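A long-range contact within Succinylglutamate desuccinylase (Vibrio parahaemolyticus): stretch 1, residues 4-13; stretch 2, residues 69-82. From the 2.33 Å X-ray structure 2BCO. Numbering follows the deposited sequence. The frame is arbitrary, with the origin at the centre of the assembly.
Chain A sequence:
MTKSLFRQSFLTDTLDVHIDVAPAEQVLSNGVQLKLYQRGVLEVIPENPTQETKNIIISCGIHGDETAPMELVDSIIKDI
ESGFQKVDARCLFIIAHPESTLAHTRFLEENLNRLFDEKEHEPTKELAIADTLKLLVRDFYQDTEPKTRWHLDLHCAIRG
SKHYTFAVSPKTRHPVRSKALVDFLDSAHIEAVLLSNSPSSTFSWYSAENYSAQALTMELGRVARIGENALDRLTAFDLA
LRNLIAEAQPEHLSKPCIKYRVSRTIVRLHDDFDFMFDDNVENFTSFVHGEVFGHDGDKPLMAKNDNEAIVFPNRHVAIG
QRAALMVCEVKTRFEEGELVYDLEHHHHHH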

ATOM      1  N   SER A   4      -4.562  -3.955  27.092  1.00 67.05           N
ATOM      2  CA  SER A   4      -5.690  -3.695  28.032  1.00 66.49           C
ATOM      3  C   SER A   4      -7.004  -3.758  27.266  1.00 66.19           C
ATOM      4  O   SER A   4      -8.033  -4.153  27.808  1.00 67.27           O
ATOM      5  CB  SER A   4      -5.528  -2.315  28.678  1.00 73.19           C
ATOM      6  OG  SER A   4      -6.553  -2.065  29.624  1.00 74.08           O
ATOM      7  N   LEU A   5      -6.956  -3.364  26.000  1.00 40.39           N
ATOM      8  CA  LEU A   5      -8.133  -3.376  25.147  1.00 37.57           C
ATOM      9  C   LEU A   5      -8.181  -4.709  24.407  1.00 36.96           C
ATOM     10  O   LEU A   5      -9.243  -5.160  23.977  1.00 36.38           O
ATOM     11  CB  LEU A   5      -8.051  -2.224  24.140  1.00 39.58           C
ATOM     12  CG  LEU A   5      -9.348  -1.715  23.503  1.00 38.28           C
ATOM     13  CD1 LEU A   5     -10.178  -1.001  24.554  1.00 36.28           C
ATOM     14  CD2 LEU A   5      -9.022  -0.761  22.365  1.00 36.23           C
ATOM     15  N   PHE A   6      -7.016  -5.340  24.273  1.00 36.47           N
ATOM     16  CA  PHE A   6      -6.903  -6.614  23.574  1.00 35.42           C
ATOM     17  C   PHE A   6      -6.668  -7.795  24.504  1.00 37.46           C
ATOM     18  O   PHE A   6      -6.079  -7.660  25.575  1.00 35.19           O
ATOM     19  CB  PHE A   6      -5.759  -6.559  22.563  1.00 35.75           C
ATOM     20  CG  PHE A   6      -5.845  -5.398  21.621  1.00 31.59           C
ATOM     21  CD1 PHE A   6      -5.088  -4.251  21.838  1.00 29.97           C
ATOM     22  CD2 PHE A   6      -6.704  -5.437  20.527  1.00 29.08           C
ATOM     23  CE1 PHE A   6      -5.187  -3.157  20.979  1.00 30.46           C
ATOM     24  CE2 PHE A   6      -6.811  -4.354  19.667  1.00 29.21           C
ATOM     25  CZ  PHE A   6      -6.050  -3.207  19.891  1.00 30.14           C
ATOM     26  N   ARG A   7      -7.128  -8.962  24.072  1.00 39.35           N
ATOM     27  CA  ARG A   7      -6.961 -10.187  24.836  1.00 42.60           C
ATOM     28  C   ARG A   7      -5.468 -10.502  24.867  1.00 42.19           C
ATOM     29  O   ARG A   7      -4.907 -10.808  25.919  1.00 39.31           O
ATOM     30  CB  ARG A   7      -7.720 -11.328  24.160  1.00 86.67           C
ATOM     31  CG  ARG A   7      -7.596 -12.667  24.858  1.00 97.85           C
ATOM     32  CD  ARG A   7      -7.983 -13.807  23.924  1.00107.18           C
ATOM     33  NE  ARG A   7      -7.151 -13.820  22.722  1.00117.48           N
ATOM     34  CZ  ARG A   7      -7.158 -14.791  21.814  1.00123.24           C
ATOM     35  NH1 ARG A   7      -7.953 -15.841  21.966  1.00127.66           N
ATOM     36  NH2 ARG A   7      -6.368 -14.712  20.751  1.00127.35           N
ATOM     37  N   GLN A   8      -4.835 -10.410  23.702  1.00 39.32           N
ATOM     38  CA  GLN A   8      -3.407 -10.672  23.575  1.00 36.04           C
ATOM     39  C   GLN A   8      -2.717  -9.560  22.780  1.00 30.54           C
ATOM     40  O   GLN A   8      -1.725  -8.996  23.239  1.00 28.29           O
ATOM     41  CB  GLN A   8      -3.190 -12.036  22.914  1.00 80.46           C
ATOM     42  CG  GLN A   8      -1.738 -12.489  22.867  1.00 89.98           C
ATOM     43  CD  GLN A   8      -1.601 -14.004  22.869  1.00 93.72           C
ATOM     44  OE1 GLN A   8      -2.279 -14.703  22.113  1.00 95.30           O
ATOM     45  NE2 GLN A   8      -0.713 -14.515  23.713  1.00 95.25           N
ATOM     46  N   SER A   9      -3.245  -9.252  21.597  1.00 30.17           N
ATOM     47  CA  SER A   9      -2.707  -8.189  20.744  1.00 23.97           C
ATOM     48  C   SER A   9      -3.680  -7.877  19.610  1.00 21.52           C
ATOM     49  O   SER A   9      -4.626  -8.628  19.357  1.00 19.91           O
ATOM     50  CB  SER A   9      -1.351  -8.590  20.155  1.00 23.90           C
ATOM     51  OG  SER A   9      -1.504  -9.558  19.134  1.00 25.05           O
ATOM     52  N   PHE A  10      -3.445  -6.765  18.921  1.00 27.21           N
ATOM     53  CA  PHE A  10      -4.314  -6.369  17.822  1.00 23.76           C
ATOM     54  C   PHE A  10      -4.387  -7.443  16.727  1.00 23.47           C
ATOM     55  O   PHE A  10      -5.472  -7.822  16.286  1.00 25.21           O
ATOM     56  CB  PHE A  10      -3.820  -5.045  17.241  1.00 19.21           C
ATOM     57  CG  PHE A  10      -4.683  -4.490  16.136  1.00 19.52           C
ATOM     58  CD1 PHE A  10      -6.067  -4.454  16.262  1.00 18.01           C
ATOM     59  CD2 PHE A  10      -4.106  -3.968  14.981  1.00 17.98           C
ATOM     60  CE1 PHE A  10      -6.865  -3.899  15.260  1.00 19.19           C
ATOM     61  CE2 PHE A  10      -4.891  -3.410  13.974  1.00 15.19           C
ATOM     62  CZ  PHE A  10      -6.273  -3.379  14.116  1.00 15.90           C
ATOM     63  N   LEU A  11      -3.232  -7.938  16.302  1.00 17.56           N
ATOM     64  CA  LEU A  11      -3.176  -8.946  15.256  1.00 18.20           C
ATOM     65  C   LEU A  11      -3.649 -10.333  15.711  1.00 19.37           C
ATOM     66  O   LEU A  11      -4.289 -11.052  14.943  1.00 18.30           O
ATOM     67  CB  LEU A  11      -1.754  -9.041  14.695  1.00 13.35           C
ATOM     68  CG  LEU A  11      -1.467 -10.156  13.682  1.00 10.65           C
ATOM     69  CD1 LEU A  11      -2.389 -10.022  12.491  1.00  8.55           C
ATOM     70  CD2 LEU A  11      -0.014 -10.081  13.251  1.00  9.12           C
ATOM     71  N   THR A  12      -3.332 -10.720  16.942  1.00 23.06           N
ATOM     72  CA  THR A  12      -3.754 -12.028  17.432  1.00 23.93           C
ATOM     73  C   THR A  12      -5.263 -12.060  17.664  1.00 25.05           C
ATOM     74  O   THR A  12      -5.932 -13.008  17.260  1.00 26.06           O
ATOM     75  CB  THR A  12      -3.022 -12.410  18.734  1.00 33.66           C
ATOM     76  OG1 THR A  12      -1.616 -12.521  18.469  1.00 37.51           O
ATOM     77  CG2 THR A  12      -3.528 -13.752  19.251  1.00 32.82           C
ATOM     78  N   ASP A  13      -5.805 -11.028  18.305  1.00 25.10           N
ATOM     79  CA  ASP A  13      -7.242 -10.991  18.534  1.00 25.50           C
ATOM     80  C   ASP A  13      -7.969 -10.991  17.195  1.00 27.25           C
ATOM     81  O   ASP A  13      -8.955 -11.707  17.015  1.00 26.36           O
ATOM     82  CB  ASP A  13      -7.653  -9.744  19.315  1.00 22.51           C
ATOM     83  CG  ASP A  13      -7.323  -9.837  20.793  1.00 23.15           C
ATOM     84  OD1 ASP A  13      -7.986  -9.132  21.581  1.00 23.23           O
ATOM     85  OD2 ASP A  13      -6.402 -10.593  21.173  1.00 22.73           O
ATOM     86  N   PRO A  69       3.919  -6.514   7.201  1.00 12.87           N
ATOM     87  CA  PRO A  69       3.390  -5.231   7.677  1.00 12.85           C
ATOM     88  C   PRO A  69       2.420  -5.404   8.846  1.00 14.15           C
ATOM     89  O   PRO A  69       2.325  -4.534   9.720  1.00 16.59           O
ATOM     90  CB  PRO A  69       2.705  -4.650   6.438  1.00 18.23           C
ATOM     91  CG  PRO A  69       3.479  -5.262   5.306  1.00 20.69           C
ATOM     92  CD  PRO A  69       3.636  -6.696   5.769  1.00 19.89           C
HETATM   93  N   MSE A  70       1.700  -6.522   8.851  1.00  7.63           N
HETATM   94  CA  MSE A  70       0.748  -6.805   9.916  1.00  8.94           C
HETATM   95  C   MSE A  70       1.516  -6.912  11.228  1.00  7.98           C
HETATM   96  O   MSE A  70       1.063  -6.415  12.261  1.00 10.94           O
HETATM   97  CB  MSE A  70       0.000  -8.114   9.631  1.00  3.58           C
HETATM   98  CG  MSE A  70      -0.641  -8.175   8.251  1.00  8.08           C
HETATM   99 SE   MSE A  70      -1.705  -9.777   7.920  1.00 37.84          SE
HETATM  100  CE  MSE A  70      -0.830 -10.986   9.163  1.00 17.52           C
ATOM    101  N   GLU A  71       2.684  -7.555  11.179  1.00 11.98           N
ATOM    102  CA  GLU A  71       3.525  -7.714  12.364  1.00 11.96           C
ATOM    103  C   GLU A  71       4.029  -6.349  12.824  1.00 10.51           C
ATOM    104  O   GLU A  71       4.043  -6.068  14.022  1.00  7.78           O
ATOM    105  CB  GLU A  71       4.732  -8.626  12.079  1.00 15.04           C
ATOM    106  CG  GLU A  71       4.397 -10.063  11.684  1.00 13.27           C
ATOM    107  CD  GLU A  71       5.507 -11.052  12.082  1.00 18.87           C
ATOM    108  OE1 GLU A  71       6.050 -11.763  11.199  1.00 12.78           O
ATOM    109  OE2 GLU A  71       5.834 -11.107  13.292  1.00 17.15           O
ATOM    110  N   LEU A  72       4.438  -5.504  11.873  1.00 14.38           N
ATOM    111  CA  LEU A  72       4.929  -4.159  12.212  1.00 13.06           C
ATOM    112  C   LEU A  72       3.815  -3.347  12.856  1.00 11.44           C
ATOM    113  O   LEU A  72       4.033  -2.662  13.856  1.00 12.50           O
ATOM    114  CB  LEU A  72       5.438  -3.421  10.966  1.00  9.31           C
ATOM    115  CG  LEU A  72       6.647  -4.041  10.262  1.00 10.22           C
ATOM    116  CD1 LEU A  72       7.127  -3.103   9.164  1.00  5.83           C
ATOM    117  CD2 LEU A  72       7.776  -4.308  11.286  1.00  6.57           C
ATOM    118  N   VAL A  73       2.623  -3.421  12.274  1.00 13.11           N
ATOM    119  CA  VAL A  73       1.473  -2.705  12.813  1.00 13.75           C
ATOM    120  C   VAL A  73       1.178  -3.237  14.212  1.00 12.69           C
ATOM    121  O   VAL A  73       0.907  -2.475  15.130  1.00 14.63           O
ATOM    122  CB  VAL A  73       0.213  -2.892  11.916  1.00 11.47           C
ATOM    123  CG1 VAL A  73      -1.033  -2.373  12.632  1.00 10.76           C
ATOM    124  CG2 VAL A  73       0.404  -2.144  10.594  1.00  9.09           C
ATOM    125  N   ASP A  74       1.257  -4.551  14.375  1.00 10.95           N
ATOM    126  CA  ASP A  74       0.982  -5.156  15.670  1.00 11.72           C
ATOM    127  C   ASP A  74       1.911  -4.660  16.779  1.00 12.85           C
ATOM    128  O   ASP A  74       1.479  -4.471  17.916  1.00 14.92           O
ATOM    129  CB  ASP A  74       1.076  -6.673  15.573  1.00 16.80           C
ATOM    130  CG  ASP A  74       0.688  -7.355  16.860  1.00 18.15           C
ATOM    131  OD1 ASP A  74      -0.495  -7.265  17.249  1.00 18.08           O
ATOM    132  OD2 ASP A  74       1.573  -7.974  17.486  1.00 23.54           O
ATOM    133  N   SER A  75       3.184  -4.460  16.450  1.00 14.27           N
ATOM    134  CA  SER A  75       4.166  -3.969  17.419  1.00 16.64           C
ATOM    135  C   SER A  75       3.982  -2.475  17.698  1.00 17.37           C
ATOM    136  O   SER A  75       4.272  -2.002  18.802  1.00 18.24           O
ATOM    137  CB  SER A  75       5.586  -4.226  16.919  1.00 14.91           C
ATOM    138  OG  SER A  75       5.795  -5.614  16.698  1.00 21.05           O
ATOM    139  N   ILE A  76       3.504  -1.734  16.700  1.00 14.84           N
ATOM    140  CA  ILE A  76       3.256  -0.307  16.879  1.00 12.93           C
ATOM    141  C   ILE A  76       2.070  -0.127  17.830  1.00 13.20           C
ATOM    142  O   ILE A  76       2.096   0.739  18.707  1.00 13.42           O
ATOM    143  CB  ILE A  76       2.995   0.389  15.511  1.00  9.17           C
ATOM    144  CG1 ILE A  76       4.342   0.624  14.812  1.00  8.00           C
ATOM    145  CG2 ILE A  76       2.248   1.705  15.692  1.00  5.95           C
ATOM    146  CD1 ILE A  76       4.236   1.055  13.380  1.00  5.90           C
ATOM    147  N   ILE A  77       1.041  -0.954  17.669  1.00 13.65           N
ATOM    148  CA  ILE A  77      -0.130  -0.881  18.536  1.00 15.81           C
ATOM    149  C   ILE A  77       0.311  -1.200  19.968  1.00 20.63           C
ATOM    150  O   ILE A  77      -0.068  -0.522  20.923  1.00 19.88           O
ATOM    151  CB  ILE A  77      -1.219  -1.906  18.120  1.00 17.35           C
ATOM    152  CG1 ILE A  77      -1.667  -1.658  16.674  1.00 13.91           C
ATOM    153  CG2 ILE A  77      -2.393  -1.837  19.089  1.00 13.27           C
ATOM    154  CD1 ILE A  77      -2.281  -0.314  16.439  1.00 17.28           C
ATOM    155  N   LYS A  78       1.122  -2.238  20.108  1.00 24.88           N
ATOM    156  CA  LYS A  78       1.612  -2.644  21.415  1.00 28.01           C
ATOM    157  C   LYS A  78       2.428  -1.541  22.090  1.00 28.74           C
ATOM    158  O   LYS A  78       2.321  -1.337  23.301  1.00 27.00           O
ATOM    159  CB  LYS A  78       2.454  -3.915  21.277  1.00 57.21           C
ATOM    160  CG  LYS A  78       2.924  -4.520  22.594  1.00 64.20           C
ATOM    161  CD  LYS A  78       3.589  -5.870  22.361  1.00 71.47           C
ATOM    162  CE  LYS A  78       2.625  -6.861  21.706  1.00 75.50           C
ATOM    163  NZ  LYS A  78       3.259  -8.178  21.416  1.00 80.17           N
ATOM    164  N   ASP A  79       3.237  -0.826  21.310  1.00 26.78           N
ATOM    165  CA  ASP A  79       4.060   0.244  21.869  1.00 24.84           C
ATOM    166  C   ASP A  79       3.240   1.486  22.199  1.00 24.03           C
ATOM    167  O   ASP A  79       3.536   2.193  23.161  1.00 23.78           O
ATOM    168  CB  ASP A  79       5.212   0.598  20.918  1.00 25.61           C
ATOM    169  CG  ASP A  79       6.260  -0.507  20.836  1.00 27.01           C
ATOM    170  OD1 ASP A  79       6.257  -1.401  21.712  1.00 25.64           O
ATOM    171  OD2 ASP A  79       7.095  -0.484  19.907  1.00 28.30           O
ATOM    172  N   ILE A  80       2.210   1.755  21.405  1.00 24.17           N
ATOM    173  CA  ILE A  80       1.354   2.905  21.662  1.00 23.92           C
ATOM    174  C   ILE A  80       0.566   2.658  22.949  1.00 26.00           C
ATOM    175  O   ILE A  80       0.365   3.571  23.755  1.00 25.82           O
ATOM    176  CB  ILE A  80       0.346   3.133  20.509  1.00 19.00           C
ATOM    177  CG1 ILE A  80       1.084   3.591  19.250  1.00 16.73           C
ATOM    178  CG2 ILE A  80      -0.712   4.149  20.929  1.00 17.10           C
ATOM    179  CD1 ILE A  80       0.195   3.732  18.040  1.00 12.22           C
ATOM    180  N   GLU A  81       0.123   1.420  23.141  1.00 25.85           N
ATOM    181  CA  GLU A  81      -0.661   1.071  24.321  1.00 29.03           C
ATOM    182  C   GLU A  81       0.165   1.087  25.599  1.00 29.20           C
ATOM    183  O   GLU A  81      -0.378   1.289  26.679  1.00 31.15           O
ATOM    184  CB  GLU A  81      -1.306  -0.306  24.149  1.00 40.16           C
ATOM    185  CG  GLU A  81      -2.770  -0.340  24.545  1.00 45.50           C
ATOM    186  CD  GLU A  81      -3.378  -1.726  24.444  1.00 50.16           C
ATOM    187  OE1 GLU A  81      -4.629  -1.821  24.434  1.00 53.72           O
ATOM    188  OE2 GLU A  81      -2.613  -2.717  24.385  1.00 47.76           O
ATOM    189  N   SER A  82       1.471   0.876  25.475  1.00 35.79           N
ATOM    190  CA  SER A  82       2.358   0.882  26.633  1.00 36.77           C
ATOM    191  C   SER A  82       2.991   2.259  26.840  1.00 37.96           C
ATOM    192  O   SER A  82       3.796   2.445  27.753  1.00 39.36           O
ATOM    193  CB  SER A  82       3.464  -0.166  26.469  1.00 35.39           C
ATOM    194  OG  SER A  82       4.329   0.162  25.397  1.00 33.95           O
TER
HETATM  195  O   HOH W   1      -1.232  -4.876  19.509  1.00 30.86           O

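How does the helix of stretch 2 hold the backbone of stretch 1? Two carboxylates do it, seven residues apart and so about two turns from each other. Asp74 OD1 accepts a hydrogen bond from Leu11 N at 3.0 Å, nearly straight at 167°. Amides in the first turn of a helix have no backbone carbonyl before them to bind, so an acceptor from another segment can serve Leu11. Although the CA-to-CB bond of Asp74 points sideways, its carboxylate reaches the other stretch. Nearer the start of stretch 1, Glu81 OE1 accepts from Leu5 N at 3.2 Å and, weakly, from Ser4 N at 3.4 Å; Ser4 itself is poorly ordered.

What becomes of the other polar groups at the start of the helix in stretch 1? Ser9, at the N-cap position, brings OG to 3.1 Å from Asp74 OD1 and shares a hydrogen bond with Thr12 OG1, its OG lying 3.0 Å from that atom. Phe10 N is 3.4 Å from Asp74 OD1, but the angle is too poor for a hydrogen bond. It donates instead to water 1, with 3.0 Å between Phe10 N and the water oxygen, and that water donates to Asp74 O at 3.2 Å, so a single water bridges the two backbones.

Which side chains supply the apolar part of the contact? Ile77 meets both aromatic rings: its CG2 lies 3.6 Å from Phe6 CE1, and its CG1 lies 3.8 Å from Phe10 CD2. Val73 CG1 approaches the edge of the Phe10 ring, 4.2 Å from CD2 of Phe10. Farther along, Leu11 CD1 packs against CE of the selenomethionine Met70 at 3.8 Å. Leu11 thus joins both kinds of interaction, its amide bound to Asp74 and its side chain in apolar contact.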